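Side-chain contacts in peptidoglycan-binding domain 1 (Burkholderia, PDB 5NM7), which probably hydrolyses bacterial peptidoglycan as a phage endolysin, joining a lysozyme-like N-acetylmuramidase region to a putative peptidoglycan-binding domain: residues Arg124-Ala129 against Ser165-Ala170; Ala156-Leu161 against Thr176-Phe181; Leu191-Val196 against Val200-Val205; Asp221-Ala226 against Ala237-Gly242; Val97-Ser102 against Glu255-Arg260. All blocks are in the same frame, centred on the assembly; numbering follows the deposited sequence.

Contact 1. Residues Arg124-Ala129 against Ser165-Ala170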
# COMPACT_ATOMS: atom_id res chain seq x y z
N ARG A 124 0.09 22.73 -11.42
CA ARG A 124 0.25 23.48 -10.20
C ARG A 124 1.73 23.73 -9.83
O ARG A 124 2.10 24.84 -9.42
CB ARG A 124 -0.45 22.72 -9.07
CG ARG A 124 -1.04 23.54 -7.97
CD ARG A 124 -1.83 22.65 -7.01
NE ARG A 124 -1.67 23.23 -5.69
CZ ARG A 124 -2.34 24.30 -5.22
NH1 ARG A 124 -3.30 24.88 -5.93
NH2 ARG A 124 -2.05 24.76 -4.01
N GLN A 125 2.57 22.70 -9.95
CA GLN A 125 3.97 22.80 -9.56
C GLN A 125 4.78 23.66 -10.52
O GLN A 125 5.74 24.34 -10.10
CB GLN A 125 4.61 21.41 -9.41
CG GLN A 125 3.97 20.54 -8.34
CD GLN A 125 3.96 21.20 -6.96
OE1 GLN A 125 2.95 21.76 -6.54
NE2 GLN A 125 5.10 21.16 -6.28
N LEU A 126 4.40 23.64 -11.80
CA LEU A 126 5.03 24.49 -12.82
C LEU A 126 4.70 25.98 -12.58
O LEU A 126 5.60 26.83 -12.67
CB LEU A 126 4.58 24.07 -14.22
CG LEU A 126 5.08 22.72 -14.73
CD1 LEU A 126 4.28 22.23 -15.93
CD2 LEU A 126 6.55 22.78 -15.05
N ALA A 127 3.44 26.27 -12.28
CA ALA A 127 3.01 27.64 -11.93
C ALA A 127 3.79 28.19 -10.73
O ALA A 127 4.36 29.28 -10.79
CB ALA A 127 1.52 27.67 -11.65
N ALA A 128 3.84 27.41 -9.65
CA ALA A 128 4.60 27.76 -8.44
C ALA A 128 6.13 27.88 -8.66
O ALA A 128 6.80 28.61 -7.93
CB ALA A 128 4.32 26.76 -7.33
N ALA A 129 6.66 27.16 -9.64
CA ALA A 129 8.08 27.26 -10.01
C ALA A 129 8.42 28.48 -10.90
O ALA A 129 9.60 28.72 -11.19
CB ALA A 129 8.54 25.96 -10.67
N SER A 165 8.95 14.66 -17.18
CA SER A 165 10.28 14.92 -16.65
C SER A 165 11.12 15.80 -17.59
O SER A 165 11.98 16.56 -17.14
CB SER A 165 11.02 13.63 -16.37
OG SER A 165 10.48 13.00 -15.23
N GLN A 166 10.86 15.68 -18.88
CA GLN A 166 11.54 16.50 -19.90
C GLN A 166 11.04 17.95 -19.91
O GLN A 166 11.72 18.83 -20.44
CB GLN A 166 11.41 15.85 -21.29
CG GLN A 166 12.22 14.56 -21.39
CD GLN A 166 13.69 14.68 -20.98
OE1 GLN A 166 14.38 15.65 -21.33
NE2 GLN A 166 14.17 13.70 -20.21
N ILE A 167 9.89 18.20 -19.30
CA ILE A 167 9.43 19.58 -19.03
C ILE A 167 10.09 20.15 -17.77
O ILE A 167 10.64 21.26 -17.79
CB ILE A 167 7.91 19.67 -18.89
CG1 ILE A 167 7.23 19.09 -20.14
CG2 ILE A 167 7.48 21.11 -18.66
CD1 ILE A 167 5.74 18.90 -20.02
N SER A 168 10.04 19.38 -16.69
CA SER A 168 10.75 19.71 -15.47
C SER A 168 10.83 18.48 -14.59
O SER A 168 9.80 17.97 -14.16
CB SER A 168 10.02 20.82 -14.70
OG SER A 168 10.49 20.85 -13.37
N GLY A 169 12.05 18.02 -14.33
CA GLY A 169 12.30 16.77 -13.61
C GLY A 169 11.77 16.79 -12.21
O GLY A 169 11.02 15.90 -11.82
N ALA A 170 12.09 17.86 -11.46
CA ALA A 170 11.63 17.97 -10.09
C ALA A 170 10.12 18.07 -10.00
O ALA A 170 9.49 17.37 -9.18
CB ALA A 170 12.29 19.17 -9.38
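A small apolar contact at the protein surface joins the last turn of helix 119-128 to the break between helices 156-167 and 169-174, with Leu-126 meeting Ile-167 and Ser-168. One methyl does all the touching from the first helix. CD2 of Leu-126 lies 4.1 Å from CG2 of Ile-167 and 4.0 Å from CB of Ser-168, so it reaches the two neighbours about equally. The leucine side chain sets off beside its own backbone N, opposite the carbonyl carbon (chi1 -69°), and crosses the isoleucine at about a right angle, its methyl end meeting the CG2 branch. Val-144 touches both Leu-126 and Ile-167, extending the patch beyond the pair. Branched aliphatic residues suit such a place because they offer methyl groups without needing polar partners. Ser-168 serves in two ways: its CB gives the leucine a nonpolar surface, while OG turns to the backbone and makes a weak hydrogen bond to the N of Cys-171. Only 95 Å² is buried between the segments, in keeping with a peripheral position. The arrangement is that of a serine N-cap at the break between two consecutive helices, against which a third helix places a leucine.

Contact 2. Residues Ala156-Leu161 against Thr176-Phe181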
# COMPACT_ATOMS: atom_id res chain seq x y z
N ALA A 156 2.87 1.93 -18.05
CA ALA A 156 2.62 3.03 -18.99
C ALA A 156 2.65 4.39 -18.27
O ALA A 156 2.92 5.40 -18.90
CB ALA A 156 1.34 2.85 -19.76
N GLU A 157 2.43 4.42 -16.95
CA GLU A 157 2.64 5.66 -16.21
C GLU A 157 4.04 6.19 -16.31
O GLU A 157 4.21 7.39 -16.29
CB GLU A 157 2.34 5.53 -14.73
CG GLU A 157 0.88 5.49 -14.43
CD GLU A 157 0.13 6.70 -14.94
OE1 GLU A 157 0.35 7.84 -14.45
OE2 GLU A 157 -0.72 6.51 -15.82
N TYR A 158 5.04 5.30 -16.41
CA TYR A 158 6.43 5.76 -16.52
C TYR A 158 6.70 6.49 -17.82
O TYR A 158 7.56 7.37 -17.85
CB TYR A 158 7.41 4.64 -16.32
CG TYR A 158 7.66 4.42 -14.86
CD1 TYR A 158 8.56 5.21 -14.17
CD2 TYR A 158 6.92 3.49 -14.15
CE1 TYR A 158 8.76 5.05 -12.81
CE2 TYR A 158 7.13 3.28 -12.78
CZ TYR A 158 8.01 4.09 -12.11
OH TYR A 158 8.26 3.92 -10.76
N ALA A 159 5.98 6.14 -18.87
CA ALA A 159 6.07 6.90 -20.15
C ALA A 159 5.56 8.33 -19.95
O ALA A 159 6.19 9.29 -20.41
CB ALA A 159 5.32 6.19 -21.27
N ARG A 160 4.43 8.47 -19.26
CA ARG A 160 3.90 9.79 -18.95
C ARG A 160 4.88 10.58 -18.06
O ARG A 160 5.14 11.77 -18.30
CB ARG A 160 2.55 9.67 -18.26
CG ARG A 160 1.47 9.08 -19.15
CD ARG A 160 0.14 9.01 -18.40
NE ARG A 160 -0.42 10.32 -18.31
CZ ARG A 160 -1.05 10.86 -17.29
NH1 ARG A 160 -1.17 10.20 -16.09
NH2 ARG A 160 -1.53 12.10 -17.48
N LEU A 161 5.39 9.93 -17.01
CA LEU A 161 6.36 10.55 -16.10
C LEU A 161 7.63 11.01 -16.89
O LEU A 161 8.08 12.14 -16.74
CB LEU A 161 6.77 9.62 -14.99
CG LEU A 161 7.81 10.15 -14.00
CD1 LEU A 161 7.35 11.43 -13.36
CD2 LEU A 161 8.15 9.11 -12.94
N THR A 176 3.74 13.22 -8.96
CA THR A 176 3.51 11.79 -9.08
C THR A 176 3.31 11.20 -7.68
O THR A 176 3.97 11.63 -6.74
CB THR A 176 4.68 11.14 -9.80
OG1 THR A 176 4.77 11.72 -11.10
CG2 THR A 176 4.48 9.63 -9.95
N SER A 177 2.41 10.23 -7.57
CA SER A 177 2.29 9.44 -6.32
C SER A 177 3.10 8.18 -6.36
O SER A 177 3.13 7.49 -7.39
CB SER A 177 0.83 9.12 -6.03
OG SER A 177 0.18 8.54 -7.15
N TRP A 178 3.69 7.79 -5.24
CA TRP A 178 4.70 6.74 -5.21
C TRP A 178 4.42 5.66 -4.23
O TRP A 178 4.06 5.93 -3.08
CB TRP A 178 6.05 7.36 -4.82
CG TRP A 178 6.48 8.34 -5.83
CD1 TRP A 178 6.15 9.67 -5.91
CD2 TRP A 178 7.31 8.08 -6.94
NE1 TRP A 178 6.70 10.23 -7.00
CE2 TRP A 178 7.41 9.28 -7.67
CE3 TRP A 178 7.96 6.93 -7.41
CZ2 TRP A 178 8.17 9.39 -8.83
CZ3 TRP A 178 8.69 7.04 -8.56
CH2 TRP A 178 8.78 8.24 -9.27
N GLY A 179 4.61 4.43 -4.68
CA GLY A 179 4.67 3.26 -3.82
C GLY A 179 3.31 2.81 -3.31
O GLY A 179 2.27 3.23 -3.80
N ALA A 180 3.38 1.89 -2.35
CA ALA A 180 2.25 1.13 -1.87
C ALA A 180 1.16 2.03 -1.30
O ALA A 180 -0.02 1.71 -1.41
CB ALA A 180 2.69 0.14 -0.81
N PHE A 181 1.57 3.19 -0.73
CA PHE A 181 0.60 4.17 -0.19
C PHE A 181 0.37 5.40 -1.05
O PHE A 181 -0.33 6.31 -0.65
CB PHE A 181 1.01 4.54 1.24
CG PHE A 181 0.93 3.39 2.16
CD1 PHE A 181 -0.27 3.05 2.78
CD2 PHE A 181 2.00 2.55 2.33
CE1 PHE A 181 -0.36 1.94 3.58
CE2 PHE A 181 1.91 1.46 3.16
CZ PHE A 181 0.72 1.13 3.76
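Leu-161 points from its helix into the angle between Thr-176 and Trp-178, parting its two methyls between them. Its CG stands opposite the backbone N (chi1 178°), which carries the branch out toward the strand. CD1 comes to 3.4 Å from OG1 of Thr-176, the two side chains crossing at about a right angle; that hydroxyl is hydrogen-bonded to the carbonyl O of Ala-172, so the methyl merely packs against it. CD2 approaches the far end of the indole, 3.8 Å from CH2 of Trp-178, with leucine and tryptophan arriving from opposite directions. Tyr-158 slants past the same six-membered ring, its OH 3.8 Å from CZ3 of Trp-178 while it hydrogen-bonds the carbonyl O of Pro-113. Within the strand, CG2 of Thr-176 lies 3.5 Å above one indole face, offset toward the rim, and probably helps to limit the ring's rotation. Along the same helix as Leu-161, Arg-160 NH1 and Glu-157 OE1 form a salt bridge at 3.3 Å, and OE1 also takes the backbone N of Tyr-117. The long aromatic and branched side chains span the 11.1 Å between the segment axes. Here helix 156-167 packs on the middle strand of the small three-stranded antiparallel sheet within this lysozyme-like N-acetylmuramidase region.

Contact 3. Residues Leu191-Val196 against Val200-Val205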
# COMPACT_ATOMS: atom_id res chain seq x y z
N LEU A 191 7.78 16.20 4.66
CA LEU A 191 8.08 14.94 5.31
C LEU A 191 9.55 14.75 5.64
O LEU A 191 9.96 13.68 6.09
CB LEU A 191 7.58 13.78 4.43
CG LEU A 191 6.12 13.79 4.06
CD1 LEU A 191 5.64 12.51 3.40
CD2 LEU A 191 5.21 14.19 5.19
N GLY A 192 10.36 15.79 5.47
CA GLY A 192 11.71 15.76 5.94
C GLY A 192 12.72 15.05 5.10
O GLY A 192 13.77 14.67 5.60
N TYR A 193 12.42 14.85 3.81
CA TYR A 193 13.38 14.28 2.90
C TYR A 193 14.31 15.39 2.38
O TYR A 193 13.91 16.56 2.34
CB TYR A 193 12.68 13.60 1.70
CG TYR A 193 11.91 12.38 2.11
CD1 TYR A 193 10.62 12.48 2.61
CD2 TYR A 193 12.47 11.13 2.01
CE1 TYR A 193 9.92 11.36 2.97
CE2 TYR A 193 11.78 9.98 2.40
CZ TYR A 193 10.50 10.09 2.88
OH TYR A 193 9.81 8.98 3.26
N PRO A 194 15.55 15.04 1.98
CA PRO A 194 16.51 16.08 1.54
C PRO A 194 16.06 16.89 0.32
O PRO A 194 16.31 18.09 0.23
CB PRO A 194 17.78 15.29 1.19
CG PRO A 194 17.57 13.91 1.68
CD PRO A 194 16.12 13.69 1.93
N ASP A 195 15.45 16.19 -0.65
CA ASP A 195 14.93 16.78 -1.91
C ASP A 195 13.99 15.73 -2.55
O ASP A 195 13.90 14.60 -2.03
CB ASP A 195 16.06 17.15 -2.88
CG ASP A 195 17.06 16.05 -3.04
OD1 ASP A 195 16.73 14.99 -3.59
OD2 ASP A 195 18.19 16.21 -2.56
N VAL A 196 13.34 16.08 -3.63
CA VAL A 196 12.38 15.14 -4.27
C VAL A 196 13.11 13.92 -4.86
O VAL A 196 12.57 12.82 -4.87
CB VAL A 196 11.49 15.82 -5.32
CG1 VAL A 196 12.26 16.17 -6.59
CG2 VAL A 196 10.26 14.95 -5.63
N VAL A 200 12.24 9.98 -4.06
CA VAL A 200 11.99 8.99 -5.09
C VAL A 200 12.97 7.82 -4.99
O VAL A 200 12.57 6.67 -5.12
CB VAL A 200 11.94 9.65 -6.49
CG1 VAL A 200 11.91 8.60 -7.62
CG2 VAL A 200 10.73 10.55 -6.60
N ASP A 201 14.26 8.11 -4.78
CA ASP A 201 15.24 7.06 -4.56
C ASP A 201 14.83 6.13 -3.43
O ASP A 201 14.98 4.93 -3.54
CB ASP A 201 16.63 7.62 -4.27
CG ASP A 201 17.30 8.27 -5.49
OD1 ASP A 201 16.94 7.99 -6.64
OD2 ASP A 201 18.24 9.05 -5.28
N ALA A 202 14.29 6.69 -2.34
CA ALA A 202 13.83 5.86 -1.23
C ALA A 202 12.66 4.98 -1.67
O ALA A 202 12.57 3.78 -1.32
CB ALA A 202 13.44 6.71 -0.05
N MET A 203 11.74 5.57 -2.43
CA MET A 203 10.57 4.83 -2.90
C MET A 203 11.00 3.63 -3.76
O MET A 203 10.32 2.64 -3.83
CB MET A 203 9.61 5.70 -3.68
CG MET A 203 9.03 6.91 -2.95
SD MET A 203 8.09 6.41 -1.48
CE MET A 203 9.26 6.65 -0.21
N LYS A 204 12.11 3.78 -4.46
CA LYS A 204 12.64 2.68 -5.30
C LYS A 204 13.32 1.54 -4.55
O LYS A 204 13.51 0.47 -5.13
CB LYS A 204 13.61 3.29 -6.31
CG LYS A 204 12.99 4.19 -7.34
CD LYS A 204 14.06 4.85 -8.21
CE LYS A 204 13.40 5.52 -9.40
NZ LYS A 204 14.40 6.32 -10.15
N VAL A 205 13.68 1.74 -3.28
CA VAL A 205 14.44 0.78 -2.51
C VAL A 205 13.57 -0.36 -2.01
O VAL A 205 13.88 -1.54 -2.20
CB VAL A 205 15.15 1.46 -1.32
CG1 VAL A 205 15.76 0.44 -0.35
CG2 VAL A 205 16.23 2.40 -1.84
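Val-200 and Val-196 share the one hydrogen bond of this contact: N of Val-200 donates to O of Val-196 at 3.0 Å, with a nearly straight N-H...O angle of 166°. It links residues four apart and is therefore a first-turn alpha-helical bond. The same carbonyl is also brushed by a methyl, since CG2 of Val-200 lies beside the backbone N (chi1 171° places CG1 on the far side) and comes to 3.4 Å from O of Val-196. A second polar element prepares this turn. Asp-195 is the N-cap, its OD1 accepting from the backbone N of Ala-198, a fitting role for a short acidic side chain that can bend back to the first-turn N-H groups, which have no helical carbonyl to donate to. Residues 191-195 form the loop leading into helix 196-205, which Val-196 opens, and the contact folds that loop back along the helix. The remaining contacts are van der Waals. The ring of Tyr-193 meets Ala-202 obliquely, CE2 standing 4.4 Å from CB, and the small methyl lets the broad ring lie near the helix. Farther along, OH of Tyr-193 comes within 4.2 Å of CE of Met-203, whose flexible thioether curls toward the ring's end. Aromatic and charged neighbours also hold the tyrosine: Phe-199 meets it edge-to-face, and Arg-216 makes a cation-pi contact. Val-196 and Val-200 both also touch Leu-173 of helix 169-174.

Contact 4. Residues Asp221-Ala226 against Ala237-Gly242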
# COMPACT_ATOMS: atom_id res chain seq x y z
N ASP A 221 0.25 15.40 9.59
CA ASP A 221 -1.12 15.86 9.73
C ASP A 221 -1.67 15.43 11.08
O ASP A 221 -2.12 14.32 11.26
CB ASP A 221 -1.95 15.31 8.58
CG ASP A 221 -3.36 15.90 8.55
OD1 ASP A 221 -3.91 16.22 9.63
OD2 ASP A 221 -3.94 15.98 7.47
N LYS A 222 -1.60 16.32 12.06
CA LYS A 222 -1.96 15.95 13.42
C LYS A 222 -3.41 15.57 13.56
O LYS A 222 -3.75 14.79 14.42
CB LYS A 222 -1.57 17.06 14.40
CG LYS A 222 -0.06 17.17 14.52
CD LYS A 222 0.41 17.95 15.72
CE LYS A 222 1.81 17.52 16.16
NZ LYS A 222 2.89 18.00 15.25
N VAL A 223 -4.28 16.12 12.74
CA VAL A 223 -5.71 15.79 12.80
C VAL A 223 -5.91 14.38 12.28
O VAL A 223 -6.58 13.58 12.92
CB VAL A 223 -6.53 16.79 11.98
CG1 VAL A 223 -7.99 16.38 11.94
CG2 VAL A 223 -6.40 18.17 12.62
N MET A 224 -5.28 14.08 11.16
CA MET A 224 -5.28 12.70 10.65
C MET A 224 -4.65 11.66 11.58
O MET A 224 -5.21 10.57 11.81
CB MET A 224 -4.60 12.67 9.27
CG MET A 224 -4.68 11.32 8.62
SD MET A 224 -3.67 11.27 7.12
CE MET A 224 -4.69 12.25 6.14
N LEU A 225 -3.52 12.01 12.18
CA LEU A 225 -2.86 11.19 13.14
C LEU A 225 -3.77 10.90 14.33
O LEU A 225 -3.84 9.79 14.82
CB LEU A 225 -1.58 11.87 13.61
CG LEU A 225 -0.78 11.17 14.70
CD1 LEU A 225 -0.25 9.83 14.23
CD2 LEU A 225 0.38 12.07 15.09
N ALA A 226 -4.44 11.94 14.81
CA ALA A 226 -5.31 11.76 15.97
C ALA A 226 -6.48 10.87 15.61
O ALA A 226 -6.89 10.07 16.46
CB ALA A 226 -5.79 13.10 16.52
N ALA A 237 -10.63 7.98 7.04
CA ALA A 237 -10.84 7.69 5.64
C ALA A 237 -11.19 8.95 4.87
O ALA A 237 -10.71 9.18 3.78
CB ALA A 237 -11.89 6.60 5.47
N GLU A 238 -12.03 9.82 5.45
CA GLU A 238 -12.37 11.07 4.76
C GLU A 238 -11.13 11.94 4.53
O GLU A 238 -10.94 12.52 3.44
CB GLU A 238 -13.40 11.85 5.59
CG GLU A 238 -13.77 13.18 4.96
CD GLU A 238 -14.89 13.90 5.70
OE1 GLU A 238 -15.00 13.75 6.95
OE2 GLU A 238 -15.62 14.64 4.99
N LEU A 239 -10.27 12.01 5.56
CA LEU A 239 -9.07 12.83 5.48
C LEU A 239 -8.05 12.22 4.52
O LEU A 239 -7.38 12.96 3.79
CB LEU A 239 -8.41 13.01 6.84
CG LEU A 239 -9.27 13.78 7.86
CD1 LEU A 239 -8.63 13.66 9.23
CD2 LEU A 239 -9.45 15.22 7.39
N TYR A 240 -7.92 10.90 4.56
CA TYR A 240 -6.90 10.20 3.80
C TYR A 240 -7.32 9.91 2.37
O TYR A 240 -6.57 10.19 1.42
CB TYR A 240 -6.50 8.93 4.52
CG TYR A 240 -5.36 8.24 3.86
CD1 TYR A 240 -5.57 7.16 2.99
CD2 TYR A 240 -4.09 8.69 4.04
CE1 TYR A 240 -4.52 6.51 2.37
CE2 TYR A 240 -3.01 8.05 3.42
CZ TYR A 240 -3.25 6.97 2.59
OH TYR A 240 -2.21 6.34 1.96
N ASN A 241 -8.51 9.32 2.20
CA ASN A 241 -9.05 8.93 0.89
C ASN A 241 -9.82 10.04 0.19
O ASN A 241 -9.93 10.02 -1.03
CB ASN A 241 -9.91 7.68 0.99
CG ASN A 241 -9.10 6.48 1.43
OD1 ASN A 241 -8.33 5.90 0.62
ND2 ASN A 241 -9.25 6.09 2.65
N GLY A 242 -10.32 11.01 0.95
CA GLY A 242 -11.04 12.14 0.40
C GLY A 242 -12.55 11.96 0.51
O GLY A 242 -13.04 11.00 1.09
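Met-224 sends its side chain toward Leu-239 and Tyr-240 by leaving CG opposite the backbone N (chi1 -174°), staying extended at the next bond and then folding at chi3 (-73°). The fold brings CE against the backbone of the facing helix, 3.6 Å from O of Leu-239 and 3.9 Å from CB of the same residue. It also sets SD beside the Tyr-240 ring, 4.0 Å from CD2 and 5.4 Å from the centroid, near the ring plane; this is a Met-aromatic contact made at the edge. Leu-239 answers from the other helix, its CD1 lying 3.8 Å from CA of Met-224 and 3.9 Å from CG1 of Val-223, which it crosses at about a right angle. The axes of segments 222-226 and 237-241 pass 9.8 Å apart at 130°, steeply inclined rather than side by side. At the start of helix 222-229, Asp-221 is the N-cap: OD1 accepts from N of Met-224 at 3.0 Å, from above the carboxylate plane, and more weakly from N of Val-223. Phe-217 touches both Met-224 and Tyr-240 from helix 207-219. Across the helices the contact is thus made by dispersion and a polarisable sulfur, a pliable filling that needs no exact bond direction, while the directional hydrogen bonds are spent on starting the helix.

Contact 5. Residues Val97-Ser102 against Glu255-Arg260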
# COMPACT_ATOMS: atom_id res chain seq x y z
N VAL A 97 -4.92 -0.44 8.53
CA VAL A 97 -4.57 0.56 7.51
C VAL A 97 -3.78 -0.03 6.38
O VAL A 97 -4.02 0.26 5.21
CB VAL A 97 -3.80 1.73 8.11
CG1 VAL A 97 -3.28 2.66 7.01
CG2 VAL A 97 -4.75 2.52 8.97
N ASN A 98 -2.79 -0.83 6.72
CA ASN A 98 -1.99 -1.50 5.70
C ASN A 98 -2.84 -2.38 4.81
O ASN A 98 -2.72 -2.34 3.59
CB ASN A 98 -0.89 -2.31 6.34
CG ASN A 98 0.07 -2.85 5.32
OD1 ASN A 98 0.68 -2.09 4.56
ND2 ASN A 98 0.20 -4.16 5.28
N GLU A 99 -3.71 -3.18 5.41
CA GLU A 99 -4.60 -4.03 4.61
C GLU A 99 -5.50 -3.28 3.67
O GLU A 99 -5.68 -3.66 2.50
CB GLU A 99 -5.43 -4.94 5.54
CG GLU A 99 -6.34 -5.93 4.79
CD GLU A 99 -7.12 -6.84 5.71
OE1 GLU A 99 -6.63 -7.20 6.77
OE2 GLU A 99 -8.26 -7.16 5.34
N VAL A 100 -6.12 -2.21 4.17
CA VAL A 100 -7.13 -1.53 3.41
C VAL A 100 -6.55 -0.49 2.46
O VAL A 100 -7.04 -0.33 1.32
CB VAL A 100 -8.15 -0.89 4.36
CG1 VAL A 100 -9.15 -0.07 3.58
CG2 VAL A 100 -8.82 -1.99 5.18
N GLU A 101 -5.53 0.25 2.92
CA GLU A 101 -5.05 1.43 2.20
C GLU A 101 -3.87 1.16 1.29
O GLU A 101 -3.66 1.91 0.37
CB GLU A 101 -4.66 2.53 3.16
CG GLU A 101 -5.82 3.00 4.01
CD GLU A 101 -6.84 3.82 3.24
OE1 GLU A 101 -6.76 3.97 2.01
OE2 GLU A 101 -7.79 4.36 3.91
N SER A 102 -3.12 0.11 1.55
CA SER A 102 -2.00 -0.19 0.67
C SER A 102 -2.51 -0.71 -0.67
O SER A 102 -3.49 -1.43 -0.73
CB SER A 102 -1.12 -1.26 1.30
OG SER A 102 -0.02 -1.52 0.43
N GLU A 255 -12.64 -0.32 9.75
CA GLU A 255 -13.30 -0.69 11.04
C GLU A 255 -13.33 -2.18 11.23
O GLU A 255 -12.85 -2.71 12.25
CB GLU A 255 -14.70 -0.10 11.08
CG GLU A 255 -15.66 -0.46 12.24
CD GLU A 255 -17.12 -0.32 11.81
OE1 GLU A 255 -17.54 0.54 10.97
OE2 GLU A 255 -17.90 -1.11 12.34
N ARG A 256 -13.79 -2.89 10.21
CA ARG A 256 -13.89 -4.34 10.30
C ARG A 256 -12.55 -5.07 10.25
O ARG A 256 -12.35 -6.05 10.95
CB ARG A 256 -14.95 -4.84 9.28
CG ARG A 256 -16.25 -4.05 9.51
CD ARG A 256 -17.53 -4.81 9.34
NE ARG A 256 -18.67 -3.91 9.60
CZ ARG A 256 -19.89 -4.02 9.08
NH1 ARG A 256 -20.19 -4.99 8.22
NH2 ARG A 256 -20.82 -3.13 9.41
N ALA A 257 -11.56 -4.54 9.52
CA ALA A 257 -10.21 -5.06 9.60
C ALA A 257 -9.59 -4.93 10.99
O ALA A 257 -8.95 -5.85 11.48
CB ALA A 257 -9.29 -4.37 8.56
N PHE A 258 -9.75 -3.75 11.57
CA PHE A 258 -9.26 -3.46 12.91
C PHE A 258 -9.86 -4.44 13.92
O PHE A 258 -9.12 -5.00 14.74
CB PHE A 258 -9.62 -2.04 13.33
CG PHE A 258 -9.32 -1.76 14.78
CD1 PHE A 258 -8.01 -1.60 15.23
CD2 PHE A 258 -10.35 -1.71 15.71
CE1 PHE A 258 -7.72 -1.38 16.57
CE2 PHE A 258 -10.07 -1.51 17.05
CZ PHE A 258 -8.76 -1.34 17.49
N ASP A 259 -11.17 -4.67 13.82
CA ASP A 259 -11.82 -5.66 14.71
C ASP A 259 -11.15 -7.02 14.53
O ASP A 259 -10.82 -7.67 15.50
CB ASP A 259 -13.33 -5.77 14.45
CG ASP A 259 -14.12 -4.51 14.87
OD1 ASP A 259 -13.61 -3.69 15.67
OD2 ASP A 259 -15.26 -4.33 14.36
N ARG A 260 -10.95 -7.45 13.29
CA ARG A 260 -10.27 -8.73 13.03
C ARG A 260 -8.90 -8.84 13.67
O ARG A 260 -8.57 -9.85 14.30
CB ARG A 260 -10.10 -9.01 11.52
CG ARG A 260 -11.18 -9.83 10.88
CD ARG A 260 -10.77 -10.28 9.49
NE ARG A 260 -10.31 -9.24 8.57
CZ ARG A 260 -11.08 -8.39 7.87
NH1 ARG A 260 -12.42 -8.40 7.97
NH2 ARG A 260 -10.51 -7.50 7.07
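Segments 97-101 of helix 91-101 and 255-260 of helix 250-265 run roughly antiparallel, at 145° with axes 9.4 Å apart, and come closest in backbone at Glu-99 and Ala-257, whose CA atoms are 7.6 Å apart. The small side chain of Ala-257 suits this near approach. Its CB packs on CG2 of Val-100 at 4.2 Å and lies 4.3 Å from OE1 of Glu-99, so it meets a methyl on one neighbour and a carboxylate on the other. Val-100 is also touched by Tyr-250 and Leu-254 of the same partner helix, which extend the apolar strip. At the side of this strip stands a salt bridge. Glu-99 leaves its helix extended, CG opposite the backbone N, and brings OE2 to 2.9 Å from NH2 of Arg-260. The bond is bent, with an N-H...O angle of 131°. The donor comes on the syn side of the carboxylate but out of its plane, and the two flat groups are turned 31° from each other. A bend at chi3 helps to fold the Arg-260 chain back along its own helix, and one guanidinium face has CA of Ala-257 3.5 Å above its plane, toward the rim. The other carboxylate oxygen, OE1, is hydrogen-bonded to OH of Tyr-261. Glu-99 is therefore gripped through both oxygens by consecutive residues of helix 250-265, which would limit rotation of its carboxylate, and the positive charge of Arg-260 would probably help to balance the carboxylate at this partly buried site.

Contacts 1 and 2 share helix 156-167, with centres 16 Å apart, while contact 3 leans on contact 2 directly: CB of Trp-178 lies 3.5 Å from CG of Met-203, and its CH2 is equally near CG1 of Val-200. Contact 1 also touches contact 3, through Ala-170 and Val-196. Contacts 4 and 5 form a second pair, centres 15 Å apart, joined by a probable hydrogen bond of 2.6 Å between ND2 of Asn-241 and OE2 of Glu-101. Phe-181 bridges the two groups, approaching Asn-98 and Tyr-240. Contact 5 closes a long loop enclosing the others. Side chains of Glu-99, Tyr-193 and Tyr-240 lie about 8, 9 and 13 Å from a bound glycine.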